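Local coordinates for protein lipid II:glycine glycyltransferase (Staphylococcus aureus, PDB 6SNR) that probably adds the first glycine of the pentaglycine bridge to the lysine of lipid II, using glycyl-tRNA as donor, in staphylococcal cell-wall synthesis, at residues 29-32 and 33-36; 155-158 and 159-163. One frame throughout, in Å; residues are numbered along the deposited sequence.

Contact 1: residues 29-32 and 33-36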
ATOM      1  N   TRP A  29      -0.162   9.726  11.968  1.00 16.61           N
ATOM      2  CA  TRP A  29      -1.339   8.819  11.841  1.00 16.59           C
ATOM      3  C   TRP A  29      -2.371   9.164  12.934  1.00 16.81           C
ATOM      4  O   TRP A  29      -3.597   9.256  12.684  1.00 16.23           O
ATOM      5  CB  TRP A  29      -0.932   7.376  11.941  1.00 17.70           C
ATOM      6  CG  TRP A  29      -2.104   6.480  11.803  1.00 18.42           C
ATOM      7  CD1 TRP A  29      -2.798   5.880  12.815  1.00 19.68           C
ATOM      8  CD2 TRP A  29      -2.780   6.134  10.590  1.00 22.80           C
ATOM      9  NE1 TRP A  29      -3.854   5.196  12.308  1.00 22.41           N
ATOM     10  CE2 TRP A  29      -3.869   5.322  10.949  1.00 23.94           C
ATOM     11  CE3 TRP A  29      -2.575   6.435   9.235  1.00 25.51           C
ATOM     12  CZ2 TRP A  29      -4.719   4.768  10.007  1.00 27.38           C
ATOM     13  CZ3 TRP A  29      -3.430   5.915   8.310  1.00 28.83           C
ATOM     14  CH2 TRP A  29      -4.499   5.086   8.699  1.00 27.55           C
ATOM     15  N   ALA A  30      -1.900   9.387  14.157  1.00 17.59           N
ATOM     16  CA  ALA A  30      -2.827   9.870  15.214  1.00 19.82           C
ATOM     17  C   ALA A  30      -3.531  11.137  14.831  1.00 18.99           C
ATOM     18  O   ALA A  30      -4.730  11.289  15.091  1.00 20.46           O
ATOM     19  CB  ALA A  30      -2.100  10.027  16.540  1.00 20.69           C
ATOM     20  N   GLU A  31      -2.851  12.035  14.111  1.00 19.01           N
ATOM     21  CA  GLU A  31      -3.522  13.241  13.661  1.00 19.99           C
ATOM     22  C   GLU A  31      -4.739  12.924  12.804  1.00 19.86           C
ATOM     23  O   GLU A  31      -5.759  13.589  12.922  1.00 22.05           O
ATOM     24  CB  GLU A  31      -2.581  14.181  12.884  1.00 22.15           C
ATOM     25  CG  GLU A  31      -1.502  14.783  13.733  1.00 27.10           C
ATOM     26  CD  GLU A  31      -1.986  15.918  14.607  1.00 30.72           C
ATOM     27  OE1 GLU A  31      -3.082  16.467  14.362  1.00 33.15           O
ATOM     28  OE2 GLU A  31      -1.247  16.244  15.557  1.00 38.70           O
ATOM     29  N   THR A  32      -4.657  11.881  11.964  1.00 18.65           N
ATOM     30  CA  THR A  32      -5.763  11.520  11.067  1.00 18.82           C
ATOM     31  C   THR A  32      -6.970  10.978  11.813  1.00 19.94           C
ATOM     32  O   THR A  32      -8.088  11.011  11.324  1.00 22.08           O
ATOM     33  CB  THR A  32      -5.375  10.487   9.986  1.00 19.72           C
ATOM     34  OG1 THR A  32      -5.336   9.167  10.567  1.00 20.73           O
ATOM     35  CG2 THR A  32      -4.099  10.813   9.331  1.00 20.18           C
ATOM     36  N   LYS A  33      -6.741  10.460  13.007  1.00 18.51           N
ATOM     37  CA  LYS A  33      -7.825   9.850  13.744  1.00 19.97           C
ATOM     38  C   LYS A  33      -8.610  10.841  14.612  1.00 21.64           C
ATOM     39  O   LYS A  33      -9.644  10.472  15.188  1.00 19.89           O
ATOM     40  CB  LYS A  33      -7.284   8.699  14.586  1.00 19.88           C
ATOM     41  CG  LYS A  33      -6.697   7.571  13.737  1.00 20.94           C
ATOM     42  CD  LYS A  33      -7.770   6.823  12.945  1.00 24.85           C
ATOM     43  CE  LYS A  33      -7.176   5.679  12.140  1.00 28.90           C
ATOM     44  NZ  LYS A  33      -8.249   4.868  11.488  1.00 32.33           N
ATOM     45  N   LYS A  34      -8.146  12.081  14.687  1.00 22.40           N
ATOM     46  CA  LYS A  34      -8.890  13.102  15.421  1.00 23.79           C
ATOM     47  C   LYS A  34     -10.289  13.241  14.831  1.00 23.79           C
ATOM     48  O   LYS A  34     -11.245  13.420  15.562  1.00 26.13           O
ATOM     49  CB  LYS A  34      -8.156  14.458  15.428  1.00 23.34           C
ATOM     50  CG  LYS A  34      -6.892  14.494  16.263  1.00 23.89           C
ATOM     51  CD  LYS A  34      -6.191  15.844  16.092  1.00 27.09           C
ATOM     52  CE  LYS A  34      -5.019  16.008  17.036  1.00 32.29           C
ATOM     53  NZ  LYS A  34      -4.400  17.371  16.873  1.00 36.24           N
ATOM     54  N   LEU A  35     -10.392  13.117  13.515  1.00 24.15           N
ATOM     55  CA  LEU A  35     -11.630  13.357  12.785  1.00 28.45           C
ATOM     56  C   LEU A  35     -12.708  12.367  13.189  1.00 27.56           C
ATOM     57  O   LEU A  35     -13.904  12.671  13.068  1.00 31.23           O
ATOM     58  CB  LEU A  35     -11.361  13.275  11.272  1.00 30.22           C
ATOM     59  CG  LEU A  35     -12.457  13.751  10.322  1.00 33.52           C
ATOM     60  CD1 LEU A  35     -12.656  15.248  10.482  1.00 33.58           C
ATOM     61  CD2 LEU A  35     -12.080  13.425   8.881  1.00 34.92           C
ATOM     62  N   THR A  36     -12.307  11.191  13.670  1.00 24.17           N
ATOM     63  CA  THR A  36     -13.269  10.182  14.105  1.00 25.99           C
ATOM     64  C   THR A  36     -13.329   9.956  15.622  1.00 24.82           C
ATOM     65  O   THR A  36     -13.786   8.917  16.076  1.00 26.43           O
ATOM     66  CB  THR A  36     -13.065   8.837  13.352  1.00 25.11           C
ATOM     67  OG1 THR A  36     -11.682   8.486  13.330  1.00 26.08           O
ATOM     68  CG2 THR A  36     -13.574   8.947  11.899  1.00 27.54           C
TER
HETATM   69  O   HOH W   1      -8.124  14.241  11.678  1.00 25.59           O
HETATM   70  O   HOH W   2     -10.365   9.379  11.163  1.00 32.30           O
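The carbonyl oxygen of W29 draws three donors as helix 27-33 runs out: the T32 hydroxyl and, more weakly, the amides T32 N and K33 N. T32 OG1 binds W29 O at 2.7 Å, in the carbonyl plane and on a lone pair, while K33 N reaches W29 O at 3.4 Å. A chi1 of 78° turns the hydroxyl back over its own helix and also brings it above the W29 ring, 3.9 Å from the ring plane and over its centre. K33 N makes its sounder bond to A30 O at 3.0 Å; the spacing has tightened to three residues, and K34 N continues it weakly to E31 O. K33 bends at chi2 (-69°), and this carries its CE to 3.4 Å from W29 NE1; the aliphatic chain crosses the indole obliquely. On the exposed side E31 and K34 run alongside each other, the glutamate bent and the lysine extended, and their ends close a salt bridge of 3.0 Å between K34 NZ and E31 OE1, on the syn side but 30° out of the carboxylate plane. Two waters serve late carbonyls of the helix: one donates to E31 O and weakly accepts from L35 N; the other donates to T32 O and lies 2.7 Å from T36 OG1. T32 O also accepts from N215 ND2. The whole turn is wedged between two parts of the fold: A30 packs on Q56 and L58 of strand 50-61, whereas W29, T32 and L35 lean on L220, A219 and N215 of helix 210-220, and K60 of strand 50-61 holds T36 O just before strand 39-47 begins.

Contact 2: residues 155-158 and 159-163; sequences NDDE and LLNSF
N161 lies over the end of D157, one helical turn earlier. Its CB rests 3.3 Å from D157 O, the carbonyl that also accepts N161 N at 2.9 Å; its CG lies closer still to the same oxygen, and OD1, another acceptor, makes no bond to it. At the tip, ND2 is about as near D157 O but at too poor an angle to bond, and donates instead to D157 OD2 at 2.9 Å with a bent angle of 142°. The amide stands almost upright to the carboxylate, the planes 86° apart, and ND2 meets OD2 from above the carboxylate plane. D157 offers that oxygen by setting CG anti to its backbone N (chi1 -161°). Both residues also touch a crystal neighbour, which may influence their placing. Ahead of them a capping box opens the helix: E158 N donates to N155 OD1 at 2.7 Å, and N155 N returns a bond to E158 OE2 at 2.9 Å. At the other end S162 OG donates to L159 O at 2.6 Å, and that carbonyl lies over one face of the F163 ring, offset toward its rim. Helix 156-162 fits between two others: L159 touches Y338 and M341 of helix 332-347, where R345 also bridges to D156, and L160 lies on V171 and R172 of helix 165-177.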
ATOM      1  N   ASN A 155      16.483  -5.761  -7.456  1.00 24.51           N
ATOM      2  CA  ASN A 155      16.557  -4.988  -8.690  1.00 24.78           C
ATOM      3  C   ASN A 155      15.291  -5.145  -9.533  1.00 22.37           C
ATOM      4  O   ASN A 155      14.430  -5.982  -9.235  1.00 24.02           O
ATOM      5  CB  ASN A 155      17.858  -5.250  -9.496  1.00 26.99           C
ATOM      6  CG  ASN A 155      17.932  -6.639 -10.114  1.00 29.96           C
ATOM      7  OD1 ASN A 155      16.943  -7.204 -10.557  1.00 32.50           O
ATOM      8  ND2 ASN A 155      19.155  -7.205 -10.142  1.00 33.58           N
ATOM      9  N   ASP A 156      15.158  -4.302 -10.546  1.00 25.59           N
ATOM     10  CA  ASP A 156      13.948  -4.319 -11.397  1.00 25.86           C
ATOM     11  C   ASP A 156      13.650  -5.702 -11.955  1.00 25.89           C
ATOM     12  O   ASP A 156      12.501  -6.158 -11.951  1.00 24.61           O
ATOM     13  CB  ASP A 156      14.048  -3.312 -12.534  1.00 26.07           C
ATOM     14  CG  ASP A 156      14.009  -1.885 -12.081  1.00 27.84           C
ATOM     15  OD1 ASP A 156      13.841  -1.613 -10.861  1.00 29.52           O
ATOM     16  OD2 ASP A 156      14.173  -0.995 -12.946  1.00 27.68           O
ATOM     17  N   ASP A 157      14.673  -6.383 -12.490  1.00 24.23           N
ATOM     18  CA  ASP A 157      14.445  -7.717 -13.057  1.00 25.53           C
ATOM     19  C   ASP A 157      14.074  -8.737 -12.006  1.00 23.82           C
ATOM     20  O   ASP A 157      13.161  -9.490 -12.195  1.00 24.07           O
ATOM     21  CB  ASP A 157      15.706  -8.209 -13.833  1.00 26.87           C
ATOM     22  CG  ASP A 157      15.393  -9.339 -14.809  1.00 30.87           C
ATOM     23  OD1 ASP A 157      14.649  -9.068 -15.792  1.00 38.62           O
ATOM     24  OD2 ASP A 157      15.861 -10.492 -14.610  1.00 34.11           O
ATOM     25  N   GLU A 158      14.759  -8.760 -10.860  1.00 23.86           N
ATOM     26  CA  GLU A 158      14.427  -9.696  -9.790  1.00 25.60           C
ATOM     27  C   GLU A 158      12.997  -9.461  -9.257  1.00 21.34           C
ATOM     28  O   GLU A 158      12.292 -10.393  -8.917  1.00 23.57           O
ATOM     29  CB  GLU A 158      15.376  -9.519  -8.607  1.00 28.25           C
ATOM     30  CG  GLU A 158      16.846  -9.880  -8.800  1.00 33.98           C
ATOM     31  CD  GLU A 158      17.661  -9.537  -7.531  1.00 39.11           C
ATOM     32  OE1 GLU A 158      18.097 -10.494  -6.835  1.00 46.16           O
ATOM     33  OE2 GLU A 158      17.829  -8.326  -7.179  1.00 37.34           O
ATOM     34  N   LEU A 159      12.626  -8.196  -9.186  1.00 23.07           N
ATOM     35  CA  LEU A 159      11.292  -7.821  -8.677  1.00 22.67           C
ATOM     36  C   LEU A 159      10.200  -8.347  -9.616  1.00 21.31           C
ATOM     37  O   LEU A 159       9.283  -9.061  -9.198  1.00 22.64           O
ATOM     38  CB  LEU A 159      11.196  -6.316  -8.507  1.00 21.95           C
ATOM     39  CG  LEU A 159       9.859  -5.755  -8.010  1.00 21.65           C
ATOM     40  CD1 LEU A 159       9.444  -6.368  -6.665  1.00 22.57           C
ATOM     41  CD2 LEU A 159       9.945  -4.230  -7.942  1.00 21.62           C
ATOM     42  N   LEU A 160      10.356  -8.008 -10.903  1.00 22.76           N
ATOM     43  CA  LEU A 160       9.448  -8.518 -11.932  1.00 22.37           C
ATOM     44  C   LEU A 160       9.400 -10.058 -11.938  1.00 19.08           C
ATOM     45  O   LEU A 160       8.349 -10.648 -12.015  1.00 22.81           O
ATOM     46  CB  LEU A 160       9.844  -7.931 -13.310  1.00 23.02           C
ATOM     47  CG  LEU A 160       8.931  -8.321 -14.471  1.00 27.54           C
ATOM     48  CD1 LEU A 160       7.491  -7.927 -14.275  1.00 28.81           C
ATOM     49  CD2 LEU A 160       9.490  -7.696 -15.723  1.00 27.75           C
ATOM     50  N   ASN A 161      10.571 -10.705 -11.865  1.00 21.90           N
ATOM     51  CA  ASN A 161      10.663 -12.177 -11.811  1.00 22.62           C
ATOM     52  C   ASN A 161       9.882 -12.839 -10.667  1.00 22.40           C
ATOM     53  O   ASN A 161       9.391 -13.992 -10.782  1.00 26.46           O
ATOM     54  CB  ASN A 161      12.154 -12.609 -11.759  1.00 24.09           C
ATOM     55  CG  ASN A 161      12.929 -12.322 -13.047  1.00 26.70           C
ATOM     56  OD1 ASN A 161      12.352 -12.140 -14.123  1.00 26.33           O
ATOM     57  ND2 ASN A 161      14.257 -12.240 -12.921  1.00 29.20           N
ATOM     58  N   SER A 162       9.700 -12.084  -9.550  1.00 23.53           N
ATOM     59  CA  SER A 162       8.975 -12.593  -8.385  1.00 23.86           C
ATOM     60  C   SER A 162       7.476 -12.695  -8.581  1.00 20.77           C
ATOM     61  O   SER A 162       6.816 -13.434  -7.880  1.00 21.11           O
ATOM     62  CB  SER A 162       9.309 -11.720  -7.130  1.00 23.57           C
ATOM     63  OG  SER A 162       8.625 -10.473  -7.149  1.00 24.85           O
ATOM     64  N   PHE A 163       6.898 -11.968  -9.551  1.00 21.38           N
ATOM     65  CA  PHE A 163       5.471 -12.063  -9.798  1.00 20.85           C
ATOM     66  C   PHE A 163       5.047 -13.400 -10.442  1.00 21.41           C
ATOM     67  O   PHE A 163       5.897 -14.114 -11.042  1.00 21.55           O
ATOM     68  CB  PHE A 163       4.974 -10.896 -10.667  1.00 19.99           C
ATOM     69  CG  PHE A 163       5.374  -9.509 -10.183  1.00 19.85           C
ATOM     70  CD1 PHE A 163       5.733  -9.230  -8.852  1.00 21.07           C
ATOM     71  CD2 PHE A 163       5.431  -8.477 -11.099  1.00 18.85           C
ATOM     72  CE1 PHE A 163       6.059  -7.916  -8.483  1.00 20.08           C
ATOM     73  CE2 PHE A 163       5.793  -7.225 -10.771  1.00 19.92           C
ATOM     74  CZ  PHE A 163       6.087  -6.920  -9.423  1.00 19.40           C
TER

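How the contacts relate
Contacts 1 and 2 do not touch: their centres are 36 Å apart, their nearest atoms about 23 Å, and they lie on opposite sides of the chain's centre. Each concerns a short helix, 29-36 its closing turn and the loop that follows, 155-163 its capped start and its end. Both use one device, a hydroxyl turned back to the carbonyl three residues earlier, and each has a charged or polar pair on its outer side. Their places in the fold differ. Contact 1 joins strand 50-61 of the first mixed sheet to helix 210-220, whereas contact 2 follows strand 146-151 of the second sheet and packs on helices 332-347 and 165-177.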